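Long-range contacts in putative pore-forming toxin (Bacteroides vulgatus ATCC 8482, PDB 3KOG), which is of unproven function but may be a secreted or lipid-anchored pore-forming toxin: residues K118-D123 and V173-H178; K189-Y194 and S210-S215. All blocks are in the same frame, centred on the assembly; numbering follows the deposited sequence. Where two conformers were deposited one is given.

Overall arrangement
Both contacts involve the large mixed sheet, in which strands 98-120 and 179-198 are neighbours, but they lie on opposite sides of the chain's centre. Their own centres are about 41 Å apart. Contact 1 is the more peripheral, about 29 Å from the centre of the chain. There two strand ends run out into loops, and the grip comes from an asparagine amide, one backbone bond and a histidine ring. Contact 2 lies about 14 Å from that centre and pairs the two strands of a hairpin by regular backbone bonding, with aromatic packing on one face and a threonine, aspartate and lysine on the other. Each contact is partly buried.

Contact 1: residues K118-D123 and V173-H178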
loop_
_atom_site.group_PDB
_atom_site.type_symbol
_atom_site.label_atom_id
_atom_site.label_comp_id
_atom_site.label_asym_id
_atom_site.label_seq_id
_atom_site.Cartn_x
_atom_site.Cartn_y
_atom_site.Cartn_z
ATOM N N LYS A 118 16.874 14.773 -15.581
ATOM C CA LYS A 118 17.245 14.579 -16.975
ATOM C C LYS A 118 16.394 15.568 -17.737
ATOM O O LYS A 118 15.147 15.504 -17.666
ATOM C CB LYS A 118 16.894 13.175 -17.467
ATOM C CG LYS A 118 18.061 12.202 -17.550
ATOM C CD LYS A 118 17.547 10.755 -17.613
ATOM N N ASN A 119 17.029 16.492 -18.452
ATOM C CA ASN A 119 16.267 17.354 -19.317
ATOM C C ASN A 119 16.097 16.642 -20.637
ATOM O O ASN A 119 17.086 16.179 -21.205
ATOM C CB ASN A 119 16.957 18.692 -19.550
ATOM C CG ASN A 119 16.780 19.667 -18.401
ATOM O OD1 ASN A 119 15.865 19.572 -17.589
ATOM N ND2 ASN A 119 17.660 20.635 -18.348
ATOM N N ASN A 120 14.870 16.591 -21.141
ATOM C CA ASN A 120 14.598 16.177 -22.503
ATOM C C ASN A 120 14.098 17.360 -23.322
ATOM O O ASN A 120 12.896 17.624 -23.395
ATOM C CB ASN A 120 13.568 15.059 -22.499
ATOM C CG ASN A 120 13.295 14.518 -23.869
ATOM O OD1 ASN A 120 14.035 14.804 -24.832
ATOM N ND2 ASN A 120 12.239 13.706 -23.972
ATOM N N THR A 121 15.038 18.076 -23.937
ATOM C CA THR A 121 14.703 19.226 -24.776
ATOM C C THR A 121 14.187 18.827 -26.179
ATOM O O THR A 121 13.790 19.695 -26.953
ATOM C CB THR A 121 15.919 20.158 -24.919
ATOM O OG1 THR A 121 17.032 19.386 -25.371
ATOM C CG2 THR A 121 16.288 20.795 -23.576
ATOM N N SER A 122 14.160 17.530 -26.489
ATOM C CA SER A 122 13.721 17.063 -27.797
ATOM C C SER A 122 12.200 17.005 -27.932
ATOM O O SER A 122 11.439 17.123 -26.947
ATOM C CB SER A 122 14.290 15.665 -28.090
ATOM O OG SER A 122 13.395 14.639 -27.690
ATOM N N ASP A 123 11.771 16.750 -29.166
ATOM C CA ASP A 123 10.351 16.704 -29.502
ATOM C C ASP A 123 9.796 15.275 -29.406
ATOM O O ASP A 123 8.702 15.009 -29.915
ATOM C CB ASP A 123 10.120 17.323 -30.914
ATOM C CG ASP A 123 8.961 18.333 -30.930
ATOM O OD1 ASP A 123 7.834 17.964 -30.502
ATOM O OD2 ASP A 123 9.183 19.501 -31.352
ATOM N N VAL A 173 8.776 3.768 -17.448
ATOM C CA VAL A 173 8.479 5.092 -16.938
ATOM C C VAL A 173 8.619 6.061 -18.108
ATOM O O VAL A 173 9.561 6.008 -18.906
ATOM C CB VAL A 173 9.378 5.419 -15.768
ATOM C CG1 VAL A 173 9.085 6.841 -15.224
ATOM C CG2 VAL A 173 9.196 4.359 -14.668
ATOM N N GLN A 174 7.661 6.950 -18.227
ATOM C CA GLN A 174 7.594 7.819 -19.379
ATOM C C GLN A 174 8.337 9.127 -19.127
ATOM O O GLN A 174 8.030 9.838 -18.160
ATOM C CB GLN A 174 6.136 8.064 -19.667
ATOM C CG GLN A 174 5.806 8.683 -20.966
ATOM C CD GLN A 174 4.401 8.300 -21.409
ATOM O OE1 GLN A 174 3.935 7.200 -21.112
ATOM N NE2 GLN A 174 3.730 9.193 -22.112
ATOM N N VAL A 175 9.325 9.408 -19.992
ATOM C CA VAL A 175 10.030 10.693 -20.056
ATOM C C VAL A 175 9.394 11.466 -21.185
ATOM O O VAL A 175 9.530 11.094 -22.331
ATOM C CB VAL A 175 11.551 10.543 -20.339
ATOM C CG1 VAL A 175 12.215 11.928 -20.408
ATOM C CG2 VAL A 175 12.207 9.677 -19.298
ATOM N N LEU A 176 8.674 12.535 -20.876
ATOM C CA LEU A 176 7.976 13.276 -21.930
ATOM C C LEU A 176 8.906 14.093 -22.772
ATOM O O LEU A 176 10.055 14.335 -22.409
ATOM C CB LEU A 176 6.861 14.174 -21.336
ATOM C CG LEU A 176 5.646 13.446 -20.748
ATOM C CD1 LEU A 176 4.615 14.436 -20.230
ATOM C CD2 LEU A 176 5.009 12.530 -21.796
ATOM N N ALA A 177 8.415 14.520 -23.928
ATOM C CA ALA A 177 9.133 15.523 -24.708
ATOM C C ALA A 177 9.103 16.853 -23.965
ATOM O O ALA A 177 8.169 17.133 -23.178
ATOM C CB ALA A 177 8.548 15.645 -26.110
ATOM N N HIS A 178 10.138 17.661 -24.176
ATOM C CA HIS A 178 10.200 19.035 -23.643
ATOM C C HIS A 178 9.958 19.044 -22.142
ATOM O O HIS A 178 9.067 19.754 -21.638
ATOM C CB HIS A 178 9.207 19.942 -24.377
ATOM C CG HIS A 178 9.401 19.969 -25.867
ATOM N ND1 HIS A 178 10.459 20.610 -26.468
ATOM C CD2 HIS A 178 8.671 19.427 -26.873
ATOM C CE1 HIS A 178 10.370 20.474 -27.782
ATOM N NE2 HIS A 178 9.294 19.759 -28.055
#
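Thr121 and His178 bring their CA atoms to 4.6 Å where the two backbones leave their strands, and the touching parts, 120-123 and 175-178, run 67° apart. Asn120 reaches across first. Its CG, anti to the backbone N (chi1 -177°), is carried up to Leu176 O. Asn120 ND2 donates to Leu176 O at 2.8 Å, from above the carbonyl plane, and the bond is bent. The same ND2 also bonds Tyr124 O, just past its own segment, so it ties the turn after Asn120 to segment 173-178. The other end of the amide faces its own segment. Asn120 OD1 accepts from Ser122 N at 3.2 Å, which makes an Asx turn, and from Ser122 OG at 2.9 Å. These four bonds hold the buried amide at both ends and fix its rotation. On the strand side, Val175 CG1 packs against Asn120 CB and ND2, both at 4.0 Å.

The contact joins the end of strand 98-120 to the exit of strand 162-175, just before strand 179-198 begins. Tyr126 of strand 126-143 touches the side chains of both Asn120 and Val175.

Beyond the turn, His178 N donates to Ser122 O at 3.1 Å, nearly in line with the carbonyl bond. That oxygen also lies 3.4 Å above the His178 ring plane, over its centre. Ala177 CB rests against the same Ser122 O and against Asp123 C. The Asp123 carboxylate comes to the edge of the ring at NE2, with CG 3.2 Å from His178 NE2, and the two planes are 86° apart. His178 ND1 is hydrogen-bonded to His230 NE2, and the rings of His230 and His232 both meet the His178 ring.

Contact 2: residues K189-Y194 and S210-S215; sequences KTTSVY and SFTVDS
A long beta hairpin, strands 179-198 and 207-225, contains this antiparallel pairing within the large mixed sheet. Segments 189-194 and 210-215 run at 164° to each other, with axes 4.6 Å apart at closest. Three hydrogen-bonded pairs, Thr190 with Ser215, Ser192 with Val213 and Tyr194 with Phe211, each make both backbone bonds. Strand 98-120 lies on the other side of 189-194.

The aromatic pair is on the face with Ser192 and Val213. Phe211 CG sits between the backbone N and the carbonyl carbon (chi1 64°), which carries CG toward Tyr194. Tyr194 CB lies over one face of the Phe211 ring, toward the rim, 3.8 Å from the ring centroid in a CH-pi contact. The two rings are nearly parallel, at 15°, but offset, with little overlap. Tyr194 CE1 meets Val213 CG2 at 3.7 Å. Tyr159 meets both rings.

The other face carries Thr191, Val193, Thr212 and Asp214. Thr191 and Asp214 stand next to each other and point in the same direction. Thr191 OG1 donates to Asp214 OD1 at 2.8 Å, on the syn side of the carboxylate, and the hydroxyl is tilted out of the carboxylate plane. Thr191 CG2 and Thr212 CG2 are tightly packed at 3.5 Å. Lys189 NZ makes a long salt bridge of 4.0 Å to Asp214 OD2. One water bridges the pair, accepting from NZ and donating to OD2. Another water links Thr190 O, Ser192 OG and Ser215 OG. Ser192 OG also bonds Ser105 and Glu102.

The two Asp214 oxygens thus have different partners, a hydroxyl and a solvated ammonium, which would probably favour the charged carboxylate.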
loop_
_atom_site.group_PDB
_atom_site.type_symbol
_atom_site.label_atom_id
_atom_site.label_comp_id
_atom_site.label_asym_id
_atom_site.label_seq_id
_atom_site.Cartn_x
_atom_site.Cartn_y
_atom_site.Cartn_z
ATOM N N LYS A 189 4.707 6.123 6.441
ATOM C CA LYS A 189 4.592 5.473 7.750
ATOM C C LYS A 189 3.172 5.687 8.234
ATOM O O LYS A 189 2.732 6.817 8.364
ATOM C CB LYS A 189 5.562 6.076 8.759
ATOM C CG LYS A 189 5.438 5.400 10.149
ATOM C CD LYS A 189 6.470 5.888 11.121
ATOM C CE LYS A 189 5.997 7.070 11.902
ATOM N NZ LYS A 189 6.841 7.231 13.141
ATOM N N THR A 190 2.425 4.604 8.421
ATOM C CA THR A 190 1.049 4.681 8.814
ATOM C C THR A 190 0.977 4.120 10.269
ATOM O O THR A 190 1.422 3.014 10.516
ATOM C CB THR A 190 0.147 3.911 7.869
ATOM O OG1 THR A 190 0.171 4.455 6.530
ATOM C CG2 THR A 190 -1.291 3.878 8.370
ATOM N N THR A 191 0.462 4.903 11.210
ATOM C CA THR A 191 0.254 4.490 12.601
ATOM C C THR A 191 -1.244 4.194 12.789
ATOM O O THR A 191 -2.091 5.064 12.569
ATOM C CB THR A 191 0.726 5.551 13.616
ATOM O OG1 THR A 191 2.091 5.927 13.294
ATOM C CG2 THR A 191 0.638 4.997 15.133
ATOM N N SER A 192 -1.539 2.948 13.156
ATOM C CA SER A 192 -2.897 2.448 13.299
ATOM C C SER A 192 -3.112 1.800 14.661
ATOM O O SER A 192 -2.260 1.052 15.130
ATOM C CB SER A 192 -3.195 1.450 12.179
ATOM O OG SER A 192 -3.010 2.018 10.868
ATOM N N VAL A 193 -4.265 2.037 15.251
ATOM C CA VAL A 193 -4.618 1.490 16.557
ATOM C C VAL A 193 -5.717 0.480 16.276
ATOM O O VAL A 193 -6.680 0.796 15.570
ATOM C CB VAL A 193 -5.152 2.581 17.516
ATOM C CG1 VAL A 193 -5.744 1.959 18.800
ATOM C CG2 VAL A 193 -4.066 3.660 17.808
ATOM N N TYR A 194 -5.549 -0.730 16.809
ATOM C CA TYR A 194 -6.477 -1.813 16.660
ATOM C C TYR A 194 -6.998 -2.246 18.018
ATOM O O TYR A 194 -6.262 -2.252 19.012
ATOM C CB TYR A 194 -5.817 -3.052 16.024
ATOM C CG TYR A 194 -5.351 -2.892 14.599
ATOM C CD1 TYR A 194 -4.134 -2.317 14.310
ATOM C CD2 TYR A 194 -6.194 -3.210 13.511
ATOM C CE1 TYR A 194 -3.725 -2.148 12.986
ATOM C CE2 TYR A 194 -5.765 -3.009 12.211
ATOM C CZ TYR A 194 -4.538 -2.480 11.973
ATOM O OH TYR A 194 -4.118 -2.264 10.656
ATOM N N SER A 210 -5.767 -3.959 23.029
ATOM C CA SER A 210 -5.504 -2.861 22.086
ATOM C C SER A 210 -4.017 -2.841 21.755
ATOM O O SER A 210 -3.185 -3.053 22.622
ATOM C CB SER A 210 -5.894 -1.521 22.704
ATOM O OG SER A 210 -5.591 -0.496 21.799
ATOM N N PHE A 211 -3.692 -2.601 20.510
ATOM C CA PHE A 211 -2.285 -2.512 20.102
ATOM C C PHE A 211 -2.148 -1.515 18.969
ATOM O O PHE A 211 -3.150 -1.198 18.261
ATOM C CB PHE A 211 -1.724 -3.885 19.744
ATOM C CG PHE A 211 -2.390 -4.544 18.542
ATOM C CD1 PHE A 211 -3.587 -5.201 18.683
ATOM C CD2 PHE A 211 -1.782 -4.517 17.319
ATOM C CE1 PHE A 211 -4.212 -5.818 17.603
ATOM C CE2 PHE A 211 -2.370 -5.137 16.229
ATOM C CZ PHE A 211 -3.593 -5.791 16.386
ATOM N N THR A 212 -0.929 -0.973 18.835
ATOM C CA THR A 212 -0.662 0.055 17.841
ATOM C C THR A 212 0.411 -0.433 16.876
ATOM O O THR A 212 1.436 -0.978 17.294
ATOM C CB THR A 212 -0.222 1.368 18.519
ATOM O OG1 THR A 212 -1.262 1.807 19.418
ATOM C CG2 THR A 212 0.072 2.459 17.444
ATOM N N VAL A 213 0.164 -0.218 15.596
ATOM C CA VAL A 213 1.050 -0.683 14.532
ATOM C C VAL A 213 1.609 0.447 13.659
ATOM O O VAL A 213 0.840 1.272 13.144
ATOM C CB VAL A 213 0.316 -1.624 13.622
ATOM C CG1 VAL A 213 1.274 -2.178 12.552
ATOM C CG2 VAL A 213 -0.367 -2.753 14.475
ATOM N N ASP A 214 2.920 0.438 13.441
ATOM C CA ASP A 214 3.485 1.254 12.385
ATOM C C ASP A 214 3.694 0.384 11.163
ATOM O O ASP A 214 4.340 -0.663 11.227
ATOM C CB ASP A 214 4.842 1.872 12.773
ATOM C CG ASP A 214 4.724 3.087 13.678
ATOM O OD1 ASP A 214 3.618 3.666 13.885
ATOM O OD2 ASP A 214 5.797 3.517 14.121
ATOM N N SER A 215 3.092 0.782 10.058
ATOM C CA SER A 215 3.196 0.034 8.819
ATOM C C SER A 215 3.736 0.973 7.726
ATOM O O SER A 215 3.471 2.189 7.722
ATOM C CB SER A 215 1.853 -0.579 8.368
ATOM O OG SER A 215 0.838 0.360 8.182
HETATM O O HOH W 1 5.764 5.854 15.492
HETATM O O HOH W 2 2.076 2.893 5.416
HETATM O O HOH W 3 -0.572 0.794 10.540
#